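Local coordinates for protein COG3291: FOG: PKD repeat (Clostridium thermocellum, PDB 1WMX) that serves as the family 30 carbohydrate-binding module of the multidomain enzyme CelJ, probably a cellulase, and is thought to bind its cellulosic substrate, at residues T128-T131 and D132-V136; P38-T41 and T42-Y45; T120-I123 and S124-V127. All coordinates share one frame; numbering follows the deposited sequence.

Contact 1 (T128-T131 and D132-V136); sequences TVTT and DWQHV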
loop_
_atom_site.group_PDB
_atom_site.type_symbol
_atom_site.label_atom_id
_atom_site.label_comp_id
_atom_site.label_asym_id
_atom_site.label_seq_id
_atom_site.Cartn_x
_atom_site.Cartn_y
_atom_site.Cartn_z
ATOM N N THR B 128 14.497 11.378 -17.052
ATOM C CA THR B 128 14.572 10.380 -18.117
ATOM C C THR B 128 15.928 9.733 -17.932
ATOM O O THR B 128 16.935 10.216 -18.450
ATOM C CB THR B 128 14.460 11.013 -19.515
ATOM O OG1 THR B 128 13.189 11.647 -19.675
ATOM C CG2 THR B 128 14.612 9.960 -20.622
ATOM N N VAL B 129 15.932 8.653 -17.181
ATOM C CA VAL B 129 17.171 7.941 -16.849
ATOM C C VAL B 129 17.982 7.555 -18.092
ATOM O O VAL B 129 17.455 7.013 -19.065
ATOM C CB VAL B 129 16.867 6.677 -16.058
ATOM C CG1 VAL B 129 18.147 6.061 -15.490
ATOM C CG2 VAL B 129 15.922 6.965 -14.890
ATOM N N THR B 130 19.269 7.862 -18.000
ATOM C CA THR B 130 20.259 7.574 -19.052
ATOM C C THR B 130 21.354 6.722 -18.456
ATOM O O THR B 130 21.239 6.249 -17.323
ATOM C CB THR B 130 20.895 8.860 -19.571
ATOM O OG1 THR B 130 21.817 9.354 -18.595
ATOM C CG2 THR B 130 19.866 9.948 -19.855
ATOM N N THR B 131 22.415 6.539 -19.219
ATOM C CA THR B 131 23.549 5.751 -18.747
ATOM C C THR B 131 24.556 6.661 -18.041
ATOM O O THR B 131 25.606 6.218 -17.577
ATOM C CB THR B 131 24.254 5.029 -19.896
ATOM O OG1 THR B 131 23.310 4.252 -20.636
ATOM C CG2 THR B 131 25.344 4.088 -19.380
ATOM N N ASP B 132 24.225 7.936 -17.969
ATOM C CA ASP B 132 25.085 8.917 -17.293
ATOM C C ASP B 132 24.353 9.410 -16.054
ATOM O O ASP B 132 23.122 9.394 -15.993
ATOM C CB ASP B 132 25.400 10.086 -18.223
ATOM C CG ASP B 132 26.010 9.641 -19.543
ATOM O OD1 ASP B 132 26.933 8.761 -19.551
ATOM O OD2 ASP B 132 25.591 10.156 -20.629
ATOM N N TRP B 133 25.111 9.846 -15.076
ATOM C CA TRP B 133 24.533 10.318 -13.815
ATOM C C TRP B 133 23.748 11.620 -13.993
ATOM O O TRP B 133 24.170 12.534 -14.697
ATOM C CB TRP B 133 25.629 10.565 -12.789
ATOM C CG TRP B 133 26.188 9.282 -12.196
ATOM C CD1 TRP B 133 27.334 8.667 -12.546
ATOM C CD2 TRP B 133 25.578 8.521 -11.163
ATOM N NE1 TRP B 133 27.471 7.515 -11.732
ATOM C CE2 TRP B 133 26.424 7.439 -10.912
ATOM C CE3 TRP B 133 24.394 8.659 -10.419
ATOM C CZ2 TRP B 133 26.145 6.469 -9.934
ATOM C CZ3 TRP B 133 24.124 7.684 -9.444
ATOM C CH2 TRP B 133 24.967 6.633 -9.212
ATOM N N GLN B 134 22.604 11.663 -13.336
ATOM C CA GLN B 134 21.724 12.835 -13.353
ATOM C C GLN B 134 21.231 13.109 -11.941
ATOM O O GLN B 134 20.938 12.187 -11.179
ATOM C CB GLN B 134 20.488 12.594 -14.229
ATOM C CG GLN B 134 20.772 12.411 -15.706
ATOM C CD GLN B 134 19.498 12.487 -16.536
ATOM O OE1 GLN B 134 18.897 13.566 -16.647
ATOM N NE2 GLN B 134 19.055 11.392 -17.119
ATOM N N HIS B 135 21.146 14.366 -11.583
ATOM C CA HIS B 135 20.633 14.728 -10.267
ATOM C C HIS B 135 19.171 15.087 -10.454
ATOM O O HIS B 135 18.835 15.963 -11.252
ATOM C CB HIS B 135 21.396 15.917 -9.690
ATOM C CG HIS B 135 20.896 16.300 -8.312
ATOM N ND1 HIS B 135 19.703 16.985 -8.129
ATOM C CD2 HIS B 135 21.413 16.095 -7.078
ATOM C CE1 HIS B 135 19.525 17.167 -6.833
ATOM N NE2 HIS B 135 20.538 16.640 -6.189
ATOM N N VAL B 136 18.292 14.411 -9.732
ATOM C CA VAL B 136 16.858 14.692 -9.869
ATOM C C VAL B 136 16.276 15.186 -8.542
ATOM O O VAL B 136 16.722 14.815 -7.454
ATOM C CB VAL B 136 16.109 13.436 -10.354
ATOM C CG1 VAL B 136 17.015 12.203 -10.372
ATOM C CG2 VAL B 136 14.887 13.113 -9.490
HETATM O O HOH W 1 16.370 13.523 -17.852
HETATM O O HOH W 2 20.684 9.188 -15.630
#

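Contact 2 (P38-T41 and T42-Y45); sequences PVDT and TVTY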
loop_
_atom_site.group_PDB
_atom_site.type_symbol
_atom_site.label_atom_id
_atom_site.label_comp_id
_atom_site.label_asym_id
_atom_site.label_seq_id
_atom_site.Cartn_x
_atom_site.Cartn_y
_atom_site.Cartn_z
ATOM N N PRO B 38 21.337 -3.931 -2.046
ATOM C CA PRO B 38 22.785 -4.104 -1.942
ATOM C C PRO B 38 23.507 -2.783 -2.237
ATOM O O PRO B 38 23.008 -1.950 -2.989
ATOM C CB PRO B 38 23.077 -5.172 -2.989
ATOM C CG PRO B 38 22.061 -4.862 -4.068
ATOM C CD PRO B 38 20.803 -4.548 -3.280
ATOM N N VAL B 39 24.669 -2.587 -1.621
ATOM C CA VAL B 39 25.461 -1.380 -1.834
ATOM C C VAL B 39 26.573 -1.715 -2.824
ATOM O O VAL B 39 27.409 -2.588 -2.575
ATOM C CB VAL B 39 26.071 -0.851 -0.508
ATOM C CG1 VAL B 39 26.936 0.385 -0.775
ATOM C CG2 VAL B 39 24.954 -0.496 0.462
ATOM N N ASP B 40 26.559 -1.018 -3.954
ATOM C CA ASP B 40 27.535 -1.229 -5.006
ATOM C C ASP B 40 28.803 -0.435 -4.722
ATOM O O ASP B 40 28.777 0.790 -4.614
ATOM C CB ASP B 40 26.920 -0.824 -6.346
ATOM C CG ASP B 40 27.521 -1.569 -7.510
ATOM O OD1 ASP B 40 26.826 -1.714 -8.545
ATOM O OD2 ASP B 40 28.685 -2.010 -7.394
ATOM N N THR B 41 29.907 -1.155 -4.590
ATOM C CA THR B 41 31.187 -0.539 -4.302
ATOM C C THR B 41 32.018 -0.378 -5.571
ATOM O O THR B 41 33.083 0.235 -5.557
ATOM C CB THR B 41 31.966 -1.377 -3.276
ATOM O OG1 THR B 41 33.152 -0.677 -2.895
ATOM C CG2 THR B 41 32.355 -2.724 -3.868
ATOM N N THR B 42 31.526 -0.926 -6.676
ATOM C CA THR B 42 32.234 -0.810 -7.942
ATOM C C THR B 42 31.715 0.386 -8.746
ATOM O O THR B 42 32.509 1.168 -9.267
ATOM C CB THR B 42 32.133 -2.115 -8.763
ATOM O OG1 THR B 42 30.762 -2.411 -9.044
ATOM C CG2 THR B 42 32.736 -3.267 -7.973
ATOM N N VAL B 43 30.396 0.539 -8.863
ATOM C CA VAL B 43 29.882 1.705 -9.580
ATOM C C VAL B 43 29.736 2.768 -8.493
ATOM O O VAL B 43 28.964 2.614 -7.546
ATOM C CB VAL B 43 28.526 1.432 -10.295
ATOM C CG1 VAL B 43 28.420 -0.025 -10.668
ATOM C CG2 VAL B 43 27.380 1.869 -9.454
ATOM N N THR B 44 30.507 3.840 -8.619
ATOM C CA THR B 44 30.504 4.887 -7.613
ATOM C C THR B 44 30.144 6.261 -8.143
ATOM O O THR B 44 30.066 6.480 -9.349
ATOM C CB THR B 44 31.885 4.979 -6.950
ATOM O OG1 THR B 44 32.865 5.301 -7.945
ATOM C CG2 THR B 44 32.262 3.655 -6.317
ATOM N N TYR B 45 29.904 7.177 -7.216
ATOM C CA TYR B 45 29.595 8.552 -7.557
ATOM C C TYR B 45 30.288 9.435 -6.540
ATOM O O TYR B 45 30.061 9.309 -5.334
ATOM C CB TYR B 45 28.097 8.822 -7.532
ATOM C CG TYR B 45 27.752 10.100 -8.253
ATOM C CD1 TYR B 45 28.017 10.241 -9.614
ATOM C CD2 TYR B 45 27.174 11.172 -7.580
ATOM C CE1 TYR B 45 27.712 11.419 -10.292
ATOM C CE2 TYR B 45 26.863 12.360 -8.249
ATOM C CZ TYR B 45 27.133 12.474 -9.608
ATOM O OH TYR B 45 26.795 13.622 -10.290
#

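Contact 3 (T120-I123 and S124-V127); sequences TTVI and SNYV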
loop_
_atom_site.group_PDB
_atom_site.type_symbol
_atom_site.label_atom_id
_atom_site.label_comp_id
_atom_site.label_asym_id
_atom_site.label_seq_id
_atom_site.Cartn_x
_atom_site.Cartn_y
_atom_site.Cartn_z
ATOM N N THR B 120 2.535 8.099 -4.011
ATOM C CA THR B 120 3.475 7.713 -5.073
ATOM C C THR B 120 3.340 8.481 -6.387
ATOM O O THR B 120 2.389 9.218 -6.620
ATOM C CB THR B 120 3.254 6.251 -5.407
ATOM O OG1 THR B 120 1.930 6.075 -5.912
ATOM C CG2 THR B 120 3.419 5.359 -4.183
ATOM N N THR B 121 4.340 8.257 -7.216
ATOM C CA THR B 121 4.444 8.836 -8.560
ATOM C C THR B 121 5.482 8.015 -9.308
ATOM O O THR B 121 6.189 7.197 -8.715
ATOM C CB THR B 121 4.872 10.313 -8.489
ATOM O OG1 THR B 121 5.005 10.839 -9.810
ATOM C CG2 THR B 121 6.204 10.502 -7.770
ATOM N N VAL B 122 5.576 8.209 -10.605
ATOM C CA VAL B 122 6.574 7.473 -11.395
ATOM C C VAL B 122 7.779 8.377 -11.558
ATOM O O VAL B 122 7.651 9.587 -11.768
ATOM C CB VAL B 122 6.008 7.072 -12.747
ATOM C CG1 VAL B 122 4.810 6.136 -12.583
ATOM C CG2 VAL B 122 5.556 8.283 -13.564
ATOM N N ILE B 123 8.949 7.793 -11.458
ATOM C CA ILE B 123 10.179 8.571 -11.542
ATOM C C ILE B 123 10.344 9.248 -12.924
ATOM O O ILE B 123 10.980 10.306 -13.037
ATOM C CB ILE B 123 11.386 7.692 -11.260
ATOM C CG1 ILE B 123 12.653 8.546 -11.151
ATOM C CG2 ILE B 123 11.590 6.636 -12.344
ATOM C CD1 ILE B 123 13.837 7.810 -10.553
ATOM N N SER B 124 9.765 8.644 -13.951
ATOM C CA SER B 124 9.858 9.179 -15.322
ATOM C C SER B 124 9.276 10.603 -15.410
ATOM O O SER B 124 9.631 11.374 -16.306
ATOM C CB SER B 124 9.112 8.271 -16.309
ATOM O OG SER B 124 7.778 8.049 -15.884
ATOM N N ASN B 125 8.396 10.927 -14.476
ATOM C CA ASN B 125 7.751 12.247 -14.426
ATOM C C ASN B 125 8.712 13.333 -13.971
ATOM O O ASN B 125 8.391 14.523 -14.015
ATOM C CB ASN B 125 6.581 12.245 -13.442
ATOM C CG ASN B 125 5.368 11.552 -14.008
ATOM O OD1 ASN B 125 4.366 11.390 -13.304
ATOM N ND2 ASN B 125 5.416 11.134 -15.256
ATOM N N TYR B 126 9.893 12.937 -13.534
ATOM C CA TYR B 126 10.850 13.926 -13.046
ATOM C C TYR B 126 12.239 13.763 -13.660
ATOM O O TYR B 126 13.130 14.587 -13.435
ATOM C CB TYR B 126 10.938 13.820 -11.528
ATOM C CG TYR B 126 9.627 14.241 -10.871
ATOM C CD1 TYR B 126 9.329 15.596 -10.707
ATOM C CD2 TYR B 126 8.714 13.277 -10.440
ATOM C CE1 TYR B 126 8.124 15.986 -10.120
ATOM C CE2 TYR B 126 7.507 13.666 -9.853
ATOM C CZ TYR B 126 7.212 15.022 -9.692
ATOM O OH TYR B 126 6.033 15.408 -9.120
ATOM N N VAL B 127 12.415 12.715 -14.432
ATOM C CA VAL B 127 13.697 12.466 -15.088
ATOM C C VAL B 127 13.539 11.399 -16.159
ATOM O O VAL B 127 12.566 10.645 -16.164
ATOM C CB VAL B 127 14.735 11.977 -14.067
ATOM C CG1 VAL B 127 14.376 10.598 -13.507
ATOM C CG2 VAL B 127 16.135 11.876 -14.683
#

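Contact 1 (T128-T131 and D132-V136)
The amide end of Gln134 reaches back across the loop to Thr128 and Thr130, meeting the side chain of Thr130 at about a right angle. Its NE2 donates to Thr128 O at 2.8 Å. The carbonyl oxygen lies almost in the plane of the glutamine amide, but NE2 stands well above the carbonyl plane, 48° out of it, and the bond is bent, with an N-H...O angle of 139°. On the same approach NE2 runs up against the methyl of Thr130, NE2 to CG2 being 3.2 Å, a tight fit of an amide nitrogen on an apolar group. Beyond CG the glutamine chain is extended, which gives it the length to span the turn.

Two waters add to the hold on the amide. One takes the N-H of Thr128 and donates to Gln134 OE1 (water to OE1 2.8 Å); the other accepts from Gln134 NE2 and also from Thr130 N, the latter at 3.1 Å. Both ends of the amide are thus engaged, which should fix its rotation and tell its oxygen from its nitrogen.

Thr130 turns its two branches to separate tasks. With OG1 lodged between the backbone N and the carbonyl carbon (chi1 74°), the hydroxyl oxygen receives the N-H of Asp132 at 2.9 Å from Asp132 N to Thr130 OG1, while the methyl faces Gln134. Backbone pairing of Thr130 with Gly93 and of Gln134 with Ile91 ties both limbs of the loop to the region of strand 86-93. The hydroxyl bond from Thr130 to the N-H two residues on defines an ST turn, here leading into strand 134-139 of an antiparallel beta-sandwich module.

Contact 2 (P38-T41 and T42-Y45)
One face of the Asp40 carboxylate is covered by Val43. Both methyls of the valine lie over that face: CG1 is tilted toward the OD1 end, 3.1 Å from Asp40 OD1, a close approach, while CG2 stands more directly above the group, and the two side chains cross at about a right angle. At the edge, OD2 takes two donors of Thr42. The hydroxyl OG1 comes to the syn side of Asp40 OD2 at 2.7 Å, and the backbone N of Thr42 to its anti side at 3.1 Å. Each donor is displaced out of the carboxylate plane, and both toward the same face as the valine. A third and weak bond runs from Val43 N to Asp40 OD2, 3.4 Å long though nearly straight.

The bond from the aspartate side chain to the N-H two residues on makes this an Asx turn, placed where the chain turns a corner between strands 39-40 and 44-45, both of which pair antiparallel with strand 48-55. The torsions of the two side chains suit this arrangement. Asp40 carries its CG opposite the backbone N (chi1 -153°), and Thr42 tucks OG1 between its own N and carbonyl carbon (chi1 60°), bringing the hydroxyl alongside its N-H to grip the same oxygen.

The other oxygen has a firm partner outside the turn, Asp40 OD1 accepting from the indole NE1 of Trp171, with Arg52 as a long, weak ion-pair partner. Val43 also packs on Trp171. Farther round the bend, the methyl of Thr44 rests against the backbone, its CG2 lying 3.6 Å from Thr41 O.

Contact 3 (T120-I123 and S124-V127)
Strand 118-122 gives way to a short 3-10 segment, in which Asn125 N bonds to Val122 O (3.1 Å) and Tyr126 N to Ile123 O (2.9 Å), each donor lying about 50° above the plane of its carbonyl, while a weak bond from Val127 N adds a second donor to Ile123 O.

The flat amide of Asn125 lies under Val122. The methyl CG2 of Val122 is equally far, 3.3 Å, from Asn125 CG, OD1 and ND2, as expected of a group sitting over the amide face. With CG1 of Val122 anti to the carbonyl carbon (chi1 -62°), CG2 falls between the backbone N and the carbonyl carbon, where it also meets the hydroxyl of Ser124, CG2 to OG 3.2 Å. One residue back, Thr121 lies at the edge of the Tyr126 ring, its OG1 near the ring plane and 3.8 Å from Tyr126 CE2. Ile123, which is buried, and Val127 run side by side and point the same way, with 3.6 Å between Ile123 CG1 and Val127 CG1.

The phenol OH of Tyr126 bonds to Asp142 of helix 140-143, and the tyrosine side chain packs on Ile138 and Pro139. Ile123 faces Phe89 and Ile91 of strand 86-93, while Thr121 pairs with Ile102 of strand 101-106, so residues 120-127 lead from the sheet of strand 101-106 to that of strand 86-93.

In the fold
All three contacts lie at the surface of the module, though each has one buried residue among those that touch: Val129 in contact 1, Asp40 in contact 2 and Ile123 in contact 3. Contacts 1 and 3 share the connection between strands 118-122 and 134-139, which carries the chain from one sheet to the other, and they touch where Val127 meets Gln134 and Val136. Contact 2 is about 16 Å from contact 1, centre to centre, yet joins it through the rings of Tyr45 and Trp133, inclined at about 40°; it does not touch contact 3. Their chemistry differs: a hydrated amide, a carboxylate gripped by several donors, and backbone turns with apolar packing.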